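Side-chain contacts in DNA photolyase (Agrobacterium tumefaciens, PDB 4U63), which repairs ultraviolet-induced cyclobutane pyrimidine dimers in DNA using light, with a flavin cofactor and a methenyltetrahydrofolate antenna pigment: residues T169-A174 against R300-H305; E247-P252 against R294-W299. All coordinates share one frame; numbering follows the deposited sequence. Where two conformers were deposited one is given.

In the fold
The N-terminal parallel sheet comes first along the chain and is followed by helix 168-177, whose segment 169-174 opens contact 1. The chain then runs through 125 residues before contact 1 closes that loop at 300-305. Inside it lies contact 2, nested rather than crossing: the turn within 247-252 is met by 294-299 after only 41 residues. Both close on the long helix 287-309, contact 2 at 294-299 and contact 1 on the next six residues. Contact 1 joins it to the helix that follows the sheet in sequence, and contact 2 to the turn G248-F251. W172 packs on K295 and V298, so the two sites adjoin. Both touch FAD and share a sulfate held by R173 and K295.

Contact 1: T169-A174 against R300-H305. With FAD (flavin-adenine dinucleotide), chain C; SO4 (sulfate ion), chain G.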
loop_
_atom_site.group_PDB
_atom_site.type_symbol
_atom_site.label_atom_id
_atom_site.label_comp_id
_atom_site.label_asym_id
_atom_site.label_seq_id
_atom_site.Cartn_x
_atom_site.Cartn_y
_atom_site.Cartn_z
ATOM N N THR A 169 6.158 18.703 -6.604
ATOM C CA THR A 169 6.841 18.959 -7.872
ATOM C C THR A 169 8.374 19.118 -7.728
ATOM O O THR A 169 9.107 18.478 -8.456
ATOM C CB THR A 169 6.174 20.104 -8.651
ATOM O OG1 THR A 169 4.863 19.681 -9.042
ATOM C CG2 THR A 169 6.969 20.449 -9.906
ATOM N N PRO A 170 8.863 19.946 -6.774
ATOM C CA PRO A 170 10.337 20.016 -6.613
ATOM C C PRO A 170 10.995 18.666 -6.215
ATOM O O PRO A 170 12.114 18.360 -6.640
ATOM C CB PRO A 170 10.523 21.083 -5.522
ATOM C CG PRO A 170 9.263 21.887 -5.551
ATOM C CD PRO A 170 8.168 20.920 -5.921
ATOM N N PHE A 171 10.286 17.874 -5.410
ATOM C CA PHE A 171 10.734 16.544 -4.992
ATOM C C PHE A 171 10.821 15.608 -6.224
ATOM O O PHE A 171 11.822 14.924 -6.428
ATOM C CB PHE A 171 9.767 16.013 -3.926
ATOM C CG PHE A 171 10.075 14.639 -3.435
ATOM C CD1 PHE A 171 11.011 14.427 -2.432
ATOM C CD2 PHE A 171 9.415 13.548 -3.963
ATOM C CE1 PHE A 171 11.279 13.144 -1.974
ATOM C CE2 PHE A 171 9.686 12.272 -3.511
ATOM C CZ PHE A 171 10.619 12.069 -2.530
ATOM N N TRP A 172 9.775 15.614 -7.040
ATOM C CA TRP A 172 9.791 14.881 -8.317
ATOM C C TRP A 172 10.970 15.303 -9.199
ATOM O O TRP A 172 11.680 14.454 -9.745
ATOM C CB TRP A 172 8.476 15.065 -9.080
ATOM C CG TRP A 172 8.611 14.899 -10.559
ATOM C CD1 TRP A 172 8.542 15.883 -11.498
ATOM C CD2 TRP A 172 8.872 13.679 -11.274
ATOM N NE1 TRP A 172 8.721 15.353 -12.749
ATOM C CE2 TRP A 172 8.925 14.003 -12.639
ATOM C CE3 TRP A 172 9.054 12.343 -10.889
ATOM C CZ2 TRP A 172 9.158 13.035 -13.638
ATOM C CZ3 TRP A 172 9.278 11.374 -11.888
ATOM C CH2 TRP A 172 9.332 11.737 -13.236
ATOM N N ARG A 173 11.180 16.607 -9.338
ATOM C CA ARG A 173 12.283 17.097 -10.166
ATOM C C ARG A 173 13.640 16.634 -9.618
ATOM O O ARG A 173 14.519 16.260 -10.390
ATOM C CB ARG A 173 12.197 18.616 -10.347
ATOM C CG ARG A 173 11.039 18.989 -11.264
ATOM C CD ARG A 173 10.797 20.480 -11.400
ATOM N NE ARG A 173 9.622 20.715 -12.248
ATOM C CZ ARG A 173 8.998 21.881 -12.396
ATOM N NH1 ARG A 173 9.416 22.967 -11.751
ATOM N NH2 ARG A 173 7.935 21.963 -13.197
ATOM N N ALA A 174 13.803 16.632 -8.298
ATOM C CA ALA A 174 15.036 16.107 -7.680
ATOM C C ALA A 174 15.264 14.616 -7.995
ATOM O O ALA A 174 16.355 14.225 -8.397
ATOM C CB ALA A 174 15.017 16.325 -6.181
ATOM N N ARG A 300 4.723 7.668 -4.160
ATOM C CA ARG A 300 5.014 6.744 -3.046
ATOM C C ARG A 300 6.234 7.228 -2.245
ATOM O O ARG A 300 6.192 7.308 -1.009
ATOM C CB ARG A 300 5.198 5.303 -3.556
ATOM C CG ARG A 300 5.695 4.306 -2.512
ATOM C CD ARG A 300 5.672 2.879 -3.051
ATOM N NE ARG A 300 6.272 1.923 -2.115
ATOM C CZ ARG A 300 7.573 1.656 -1.998
ATOM N NH1 ARG A 300 8.486 2.252 -2.778
ATOM N NH2 ARG A 300 7.977 0.768 -1.098
ATOM N N GLU A 301 7.303 7.580 -2.963
ATOM C CA GLU A 301 8.509 8.143 -2.336
ATOM C C GLU A 301 8.179 9.354 -1.483
ATOM O O GLU A 301 8.643 9.481 -0.339
ATOM C CB GLU A 301 9.527 8.550 -3.399
ATOM C CG GLU A 301 10.052 7.394 -4.241
ATOM C CD GLU A 301 10.979 6.477 -3.474
ATOM O OE1 GLU A 301 11.826 6.967 -2.673
ATOM O OE2 GLU A 301 10.872 5.249 -3.684
ATOM N N PHE A 302 7.380 10.256 -2.052
ATOM C CA PHE A 302 7.039 11.496 -1.381
ATOM C C PHE A 302 6.242 11.228 -0.105
ATOM O O PHE A 302 6.467 11.880 0.916
ATOM C CB PHE A 302 6.266 12.403 -2.336
ATOM C CG PHE A 302 6.023 13.786 -1.812
ATOM C CD1 PHE A 302 7.076 14.568 -1.332
ATOM C CD2 PHE A 302 4.732 14.344 -1.836
ATOM C CE1 PHE A 302 6.845 15.858 -0.855
ATOM C CE2 PHE A 302 4.508 15.631 -1.374
ATOM C CZ PHE A 302 5.568 16.391 -0.877
ATOM N N CYS A 303 5.315 10.269 -0.159
ATOM C CA CYS A 303 4.550 9.899 1.041
ATOM C C CYS A 303 5.478 9.439 2.172
ATOM O O CYS A 303 5.289 9.822 3.341
ATOM C CB CYS A 303 3.508 8.829 0.714
ATOM S SG CYS A 303 2.158 9.431 -0.330
ATOM N N TYR A 304 6.485 8.627 1.828
ATOM C CA TYR A 304 7.483 8.185 2.808
ATOM C C TYR A 304 8.350 9.350 3.316
ATOM O O TYR A 304 8.725 9.376 4.486
ATOM C CB TYR A 304 8.339 7.034 2.259
ATOM C CG TYR A 304 7.697 5.687 2.480
ATOM C CD1 TYR A 304 7.925 4.980 3.653
ATOM C CD2 TYR A 304 6.848 5.123 1.533
ATOM C CE1 TYR A 304 7.333 3.755 3.878
ATOM C CE2 TYR A 304 6.254 3.894 1.755
ATOM C CZ TYR A 304 6.509 3.215 2.926
ATOM O OH TYR A 304 5.938 2.005 3.180
ATOM N N HIS A 305 8.655 10.302 2.433
ATOM C CA HIS A 305 9.392 11.514 2.833
ATOM C C HIS A 305 8.631 12.282 3.906
ATOM O O HIS A 305 9.197 12.697 4.930
ATOM C CB HIS A 305 9.629 12.402 1.608
ATOM C CG HIS A 305 10.676 13.431 1.813
ATOM N ND1 HIS A 305 12.020 13.145 1.767
ATOM C CD2 HIS A 305 10.582 14.749 2.078
ATOM C CE1 HIS A 305 12.712 14.240 2.001
ATOM N NE2 HIS A 305 11.863 15.229 2.179
HETATM P PA FAD C . -0.430 2.879 -10.571
HETATM O O1A FAD C . -1.235 3.980 -11.182
HETATM O O2A FAD C . -0.018 1.728 -11.428
HETATM O O5B FAD C . 0.829 3.580 -9.863
HETATM C C5B FAD C . 2.066 2.890 -9.649
HETATM C C4B FAD C . 2.498 2.944 -8.192
HETATM O O4B FAD C . 2.689 4.289 -7.756
HETATM C C3B FAD C . 1.484 2.356 -7.238
HETATM O O3B FAD C . 1.537 0.920 -7.208
HETATM C C2B FAD C . 1.869 3.017 -5.932
HETATM O O2B FAD C . 2.965 2.347 -5.305
HETATM C C1B FAD C . 2.317 4.388 -6.372
HETATM N N9A FAD C . 1.266 5.426 -6.274
HETATM C C8A FAD C . 0.406 5.777 -7.247
HETATM N N7A FAD C . -0.402 6.780 -6.847
HETATM C C5A FAD C . -0.044 7.105 -5.586
HETATM C C6A FAD C . -0.507 8.075 -4.590
HETATM N N6A FAD C . -1.521 8.915 -4.881
HETATM N N1A FAD C . 0.121 8.079 -3.392
HETATM C C2A FAD C . 1.131 7.225 -3.105
HETATM N N3A FAD C . 1.598 6.314 -3.983
HETATM C C4A FAD C . 1.053 6.213 -5.212
HETATM N N1 FAD C . -1.463 3.682 -2.058
HETATM C C2 FAD C . -0.838 2.666 -1.423
HETATM O O2 FAD C . 0.123 2.125 -2.015
HETATM N N3 FAD C . -1.223 2.244 -0.192
HETATM C C4 FAD C . -2.256 2.817 0.477
HETATM O O4 FAD C . -2.600 2.432 1.625
HETATM C C4X FAD C . -2.990 3.926 -0.166
HETATM N N5 FAD C . -4.059 4.550 0.412
HETATM C C5X FAD C . -4.687 5.588 -0.214
HETATM C C6 FAD C . -5.755 6.244 0.384
HETATM C C7 FAD C . -6.414 7.300 -0.254
HETATM C C7M FAD C . -7.576 8.000 0.412
HETATM C C8 FAD C . -5.976 7.732 -1.600
HETATM C C8M FAD C . -6.646 8.871 -2.336
HETATM C C9 FAD C . -4.924 7.088 -2.196
HETATM C C9A FAD C . -4.248 6.034 -1.574
HETATM N N10 FAD C . -3.158 5.366 -2.207
HETATM C C10 FAD C . -2.517 4.323 -1.516
HETATM C "C1'" FAD C . -2.627 5.788 -3.509
HETATM C "C2'" FAD C . -3.153 5.163 -4.782
HETATM O "O2'" FAD C . -4.579 5.288 -4.817
HETATM C "C3'" FAD C . -2.718 3.719 -4.936
HETATM O "O3'" FAD C . -1.302 3.602 -4.834
HETATM C "C4'" FAD C . -3.183 3.204 -6.297
HETATM O "O4'" FAD C . -4.607 3.119 -6.302
HETATM C "C5'" FAD C . -2.577 1.840 -6.555
HETATM O "O5'" FAD C . -2.987 1.302 -7.821
HETATM P P FAD C . -1.859 0.938 -8.905
HETATM O O1P FAD C . -2.534 0.328 -10.083
HETATM O O2P FAD C . -0.775 0.110 -8.273
HETATM O O3P FAD C . -1.272 2.387 -9.273
HETATM S S SO4 G . 7.114 18.510 -14.258
HETATM O O1 SO4 G . 8.411 18.645 -13.560
HETATM O O2 SO4 G . 7.199 17.429 -15.272
HETATM O O3 SO4 G . 6.060 18.183 -13.276
HETATM O O4 SO4 G . 6.795 19.797 -14.919
#
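F171 carries its CG anti to the backbone N (chi1 178°), and F302 and H305 on the facing helix take the same position, which brings three rings together where the helices cross. The helix axes stay 10.5 Å apart at their closest, and the F171 side chain bridges much of that gap. Its CE2 reaches the facing backbone, 3.4 Å from F302 N, and lies 3.6 Å from F302 CB. At the ring edge, in its plane, E301 CB stands 3.7 Å from F171 CE2. F302 puts CD1 over one face of the F171 ring, toward the rim, 3.7 Å from F171 CG; the rings meet obliquely, their planes 44° apart. In return, F171 offers CE1 to a face of the H305 imidazole, 3.8 Å from H305 ND1.

No hydrogen bond joins the two segments, and their buried polar ends are satisfied elsewhere. E301 bends back so that its carboxylate leaves the aromatic group and bonds to H152 and the backbone of L151. H152 also bonds H305 ND1, while Y165 N holds H305 NE2, so the rotation of the imidazole is fixed. Elsewhere on the same helix, R300 and C303 line the FAD pocket. The result is an aromatic cluster, built round one phenylalanine, packing the helix that follows the N-terminal sheet onto a helix of the FAD-binding domain.

Contact 2: E247-P252 against R294-W299; sequences EGRDFP and RKEIVW. With FAD (flavin-adenine dinucleotide), chain C; SO4 (sulfate ion), chain G; SO4 (sulfate ion), chain I; SO4 (sulfate ion), chain F.
R249 and E296 account for all the surface buried here, and they meet as flat groups laid one over the other rather than joined edge to edge. The guanidinium and carboxylate planes are only 23° apart, and E296 OE2 sits 3.3 Å above the guanidinium plane of R249, offset toward its rim. R249 NH2 lies 3.3 Å from E296 OE1, close enough for a salt bridge, yet no hydrogen bond forms across the contact: the attraction is one of charge and stacking. R249 was modelled in two conformers, so this pairing may be only partly populated.

The two residues approach from opposite directions. R249 occupies the first central position of a type I turn from G248 to F251, and its CG lies between the backbone N and the carbonyl carbon (chi1 65°). A bend further out, at chi3 (-77°), swings the guanidinium over E296. Two weaker partners lie beside it: D250 OD1, 3.7 Å from R249 NH1, in a long, purely electrostatic pairing, and Y245 OH, weakly bonded to R249 NE and itself bonded to FAD.

E296 also packs on the cofactor, its CB close to FAD C8A and O4B. Its OE1 is 3.1 Å from FAD N7A but stands well out of the adenine plane, beyond the N7A edge, so this is packing on the base and not an in-plane bond. The backbone also comes close: E296 O is 3.0 Å from FAD O4B, two acceptors in van der Waals contact with no hydrogen between them. I297 adds CD1, 3.8 Å from FAD C4B of the ribose. A salt-bridge network of R249, D250 and E296 thus borders the adenosine end of the FAD pocket of this photolyase.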
loop_
_atom_site.group_PDB
_atom_site.type_symbol
_atom_site.label_atom_id
_atom_site.label_comp_id
_atom_site.label_asym_id
_atom_site.label_seq_id
_atom_site.Cartn_x
_atom_site.Cartn_y
_atom_site.Cartn_z
ATOM N N GLU A 247 -3.376 8.851 -20.210
ATOM C CA GLU A 247 -4.763 9.166 -20.550
ATOM C C GLU A 247 -5.767 8.244 -19.842
ATOM O O GLU A 247 -6.850 8.677 -19.494
ATOM C CB GLU A 247 -4.982 9.080 -22.068
ATOM C CG GLU A 247 -6.115 9.965 -22.589
ATOM C CD GLU A 247 -5.719 11.438 -22.723
ATOM O OE1 GLU A 247 -4.609 11.825 -22.279
ATOM O OE2 GLU A 247 -6.522 12.217 -23.278
ATOM N N GLY A 248 -5.403 6.982 -19.642
ATOM C CA GLY A 248 -6.341 5.990 -19.120
ATOM C C GLY A 248 -6.510 5.903 -17.616
ATOM O O GLY A 248 -7.546 5.441 -17.140
ATOM N N ARG A 249 -5.502 6.354 -16.872
ATOM C CA ARG A 249 -5.467 6.148 -15.427
ATOM C C ARG A 249 -6.547 6.889 -14.637
ATOM O O ARG A 249 -6.823 6.501 -13.514
ATOM C CB ARG A 249 -4.081 6.495 -14.860
ATOM C CG ARG A 249 -3.681 7.959 -14.975
ATOM C CD ARG A 249 -2.277 8.171 -14.443
ATOM N NE ARG A 249 -2.272 8.185 -12.986
ATOM C CZ ARG A 249 -2.638 9.235 -12.242
ATOM N NH1 ARG A 249 -3.039 10.383 -12.811
ATOM N NH2 ARG A 249 -2.601 9.141 -10.919
ATOM N N ASP A 250 -7.148 7.935 -15.214
ATOM C CA ASP A 250 -8.192 8.725 -14.521
ATOM C C ASP A 250 -9.574 8.063 -14.517
ATOM O O ASP A 250 -10.461 8.488 -13.765
ATOM C CB ASP A 250 -8.331 10.123 -15.152
ATOM C CG ASP A 250 -7.126 11.023 -14.887
ATOM O OD1 ASP A 250 -6.515 10.917 -13.805
ATOM O OD2 ASP A 250 -6.797 11.851 -15.773
ATOM N N PHE A 251 -9.752 7.032 -15.342
ATOM C CA PHE A 251 -11.063 6.462 -15.612
ATOM C C PHE A 251 -11.190 5.069 -14.986
ATOM O O PHE A 251 -10.620 4.107 -15.507
ATOM C CB PHE A 251 -11.276 6.424 -17.126
ATOM C CG PHE A 251 -11.172 7.781 -17.768
ATOM C CD1 PHE A 251 -12.244 8.665 -17.729
ATOM C CD2 PHE A 251 -9.997 8.190 -18.390
ATOM C CE1 PHE A 251 -12.155 9.922 -18.305
ATOM C CE2 PHE A 251 -9.907 9.448 -18.967
ATOM C CZ PHE A 251 -10.985 10.311 -18.925
ATOM N N PRO A 252 -11.942 4.952 -13.867
ATOM C CA PRO A 252 -11.945 3.699 -13.112
ATOM C C PRO A 252 -12.493 2.475 -13.827
ATOM O O PRO A 252 -12.158 1.368 -13.433
ATOM C CB PRO A 252 -12.809 4.024 -11.875
ATOM C CG PRO A 252 -13.632 5.173 -12.280
ATOM C CD PRO A 252 -12.768 5.975 -13.200
ATOM N N ARG A 294 6.293 7.011 -13.835
ATOM C CA ARG A 294 7.402 7.342 -12.921
ATOM C C ARG A 294 6.972 8.337 -11.844
ATOM O O ARG A 294 7.334 8.179 -10.675
ATOM C CB ARG A 294 8.597 7.873 -13.702
ATOM C CG ARG A 294 9.352 6.787 -14.430
ATOM C CD ARG A 294 10.371 7.361 -15.388
ATOM N NE ARG A 294 11.123 6.310 -16.064
ATOM C CZ ARG A 294 12.158 6.513 -16.879
ATOM N NH1 ARG A 294 12.608 7.741 -17.124
ATOM N NH2 ARG A 294 12.764 5.474 -17.444
ATOM N N LYS A 295 6.188 9.346 -12.219
ATOM C CA LYS A 295 5.663 10.297 -11.218
ATOM C C LYS A 295 4.877 9.582 -10.121
ATOM O O LYS A 295 5.005 9.928 -8.959
ATOM C CB LYS A 295 4.796 11.377 -11.856
ATOM C CG LYS A 295 5.608 12.462 -12.547
ATOM C CD LYS A 295 4.721 13.547 -13.141
ATOM C CE LYS A 295 5.560 14.656 -13.741
ATOM N NZ LYS A 295 4.719 15.629 -14.477
ATOM N N GLU A 296 4.082 8.576 -10.492
ATOM C CA GLU A 296 3.283 7.849 -9.506
ATOM C C GLU A 296 4.161 7.045 -8.543
ATOM O O GLU A 296 3.901 7.020 -7.335
ATOM C CB GLU A 296 2.235 6.969 -10.186
ATOM C CG GLU A 296 1.240 7.752 -11.035
ATOM C CD GLU A 296 0.642 8.947 -10.326
ATOM O OE1 GLU A 296 0.188 8.797 -9.165
ATOM O OE2 GLU A 296 0.622 10.028 -10.932
ATOM N N ILE A 297 5.206 6.423 -9.070
ATOM C CA ILE A 297 6.223 5.769 -8.238
ATOM C C ILE A 297 6.825 6.788 -7.245
ATOM O O ILE A 297 7.042 6.484 -6.071
ATOM C CB ILE A 297 7.340 5.131 -9.101
ATOM C CG1 ILE A 297 6.775 4.001 -9.991
ATOM C CG2 ILE A 297 8.488 4.599 -8.245
ATOM C CD1 ILE A 297 6.186 2.842 -9.215
ATOM N N VAL A 298 7.083 7.998 -7.734
ATOM C CA VAL A 298 7.646 9.060 -6.906
ATOM C C VAL A 298 6.625 9.619 -5.897
ATOM O O VAL A 298 7.029 10.118 -4.838
ATOM C CB VAL A 298 8.306 10.140 -7.791
ATOM C CG1 VAL A 298 8.746 11.352 -6.990
ATOM C CG2 VAL A 298 9.519 9.530 -8.510
ATOM N N TRP A 299 5.328 9.546 -6.188
ATOM C CA TRP A 299 4.315 9.873 -5.157
ATOM C C TRP A 299 4.447 8.948 -3.934
ATOM O O TRP A 299 4.322 9.401 -2.808
ATOM C CB TRP A 299 2.878 9.857 -5.692
ATOM C CG TRP A 299 2.482 11.146 -6.346
ATOM C CD1 TRP A 299 2.444 11.410 -7.675
ATOM C CD2 TRP A 299 2.094 12.367 -5.685
ATOM N NE1 TRP A 299 2.039 12.699 -7.898
ATOM C CE2 TRP A 299 1.826 13.315 -6.692
ATOM C CE3 TRP A 299 1.937 12.745 -4.342
ATOM C CZ2 TRP A 299 1.409 14.614 -6.409
ATOM C CZ3 TRP A 299 1.529 14.055 -4.063
ATOM C CH2 TRP A 299 1.270 14.968 -5.092
HETATM P PA FAD C . -0.430 2.879 -10.571
HETATM O O1A FAD C . -1.235 3.980 -11.182
HETATM O O2A FAD C . -0.018 1.728 -11.428
HETATM O O5B FAD C . 0.829 3.580 -9.863
HETATM C C5B FAD C . 2.066 2.890 -9.649
HETATM C C4B FAD C . 2.498 2.944 -8.192
HETATM O O4B FAD C . 2.689 4.289 -7.756
HETATM C C3B FAD C . 1.484 2.356 -7.238
HETATM O O3B FAD C . 1.537 0.920 -7.208
HETATM C C2B FAD C . 1.869 3.017 -5.932
HETATM O O2B FAD C . 2.965 2.347 -5.305
HETATM C C1B FAD C . 2.317 4.388 -6.372
HETATM N N9A FAD C . 1.266 5.426 -6.274
HETATM C C8A FAD C . 0.406 5.777 -7.247
HETATM N N7A FAD C . -0.402 6.780 -6.847
HETATM C C5A FAD C . -0.044 7.105 -5.586
HETATM C C6A FAD C . -0.507 8.075 -4.590
HETATM N N6A FAD C . -1.521 8.915 -4.881
HETATM N N1A FAD C . 0.121 8.079 -3.392
HETATM C C2A FAD C . 1.131 7.225 -3.105
HETATM N N3A FAD C . 1.598 6.314 -3.983
HETATM C C4A FAD C . 1.053 6.213 -5.212
HETATM N N1 FAD C . -1.463 3.682 -2.058
HETATM C C2 FAD C . -0.838 2.666 -1.423
HETATM O O2 FAD C . 0.123 2.125 -2.015
HETATM N N3 FAD C . -1.223 2.244 -0.192
HETATM C C4 FAD C . -2.256 2.817 0.477
HETATM O O4 FAD C . -2.600 2.432 1.625
HETATM C C4X FAD C . -2.990 3.926 -0.166
HETATM N N5 FAD C . -4.059 4.550 0.412
HETATM C C5X FAD C . -4.687 5.588 -0.214
HETATM C C6 FAD C . -5.755 6.244 0.384
HETATM C C7 FAD C . -6.414 7.300 -0.254
HETATM C C7M FAD C . -7.576 8.000 0.412
HETATM C C8 FAD C . -5.976 7.732 -1.600
HETATM C C8M FAD C . -6.646 8.871 -2.336
HETATM C C9 FAD C . -4.924 7.088 -2.196
HETATM C C9A FAD C . -4.248 6.034 -1.574
HETATM N N10 FAD C . -3.158 5.366 -2.207
HETATM C C10 FAD C . -2.517 4.323 -1.516
HETATM C "C1'" FAD C . -2.627 5.788 -3.509
HETATM C "C2'" FAD C . -3.153 5.163 -4.782
HETATM O "O2'" FAD C . -4.579 5.288 -4.817
HETATM C "C3'" FAD C . -2.718 3.719 -4.936
HETATM O "O3'" FAD C . -1.302 3.602 -4.834
HETATM C "C4'" FAD C . -3.183 3.204 -6.297
HETATM O "O4'" FAD C . -4.607 3.119 -6.302
HETATM C "C5'" FAD C . -2.577 1.840 -6.555
HETATM O "O5'" FAD C . -2.987 1.302 -7.821
HETATM P P FAD C . -1.859 0.938 -8.905
HETATM O O1P FAD C . -2.534 0.328 -10.083
HETATM O O2P FAD C . -0.775 0.110 -8.273
HETATM O O3P FAD C . -1.272 2.387 -9.273
HETATM S S SO4 G . 7.114 18.510 -14.258
HETATM O O1 SO4 G . 8.411 18.645 -13.560
HETATM O O2 SO4 G . 7.199 17.429 -15.272
HETATM O O3 SO4 G . 6.060 18.183 -13.276
HETATM O O4 SO4 G . 6.795 19.797 -14.919
HETATM S S SO4 I . 15.437 6.004 -20.473
HETATM O O1 SO4 I . 15.236 4.931 -21.469
HETATM O O2 SO4 I . 16.737 5.814 -19.805
HETATM O O3 SO4 I . 14.364 5.967 -19.462
HETATM O O4 SO4 I . 15.432 7.318 -21.144
HETATM S S SO4 F . 1.323 17.713 -14.300
HETATM O O1 SO4 F . 0.172 17.660 -13.376
HETATM O O2 SO4 F . 2.351 16.744 -13.869
HETATM O O3 SO4 F . 1.898 19.071 -14.303
HETATM O O4 SO4 F . 0.869 17.381 -15.664
#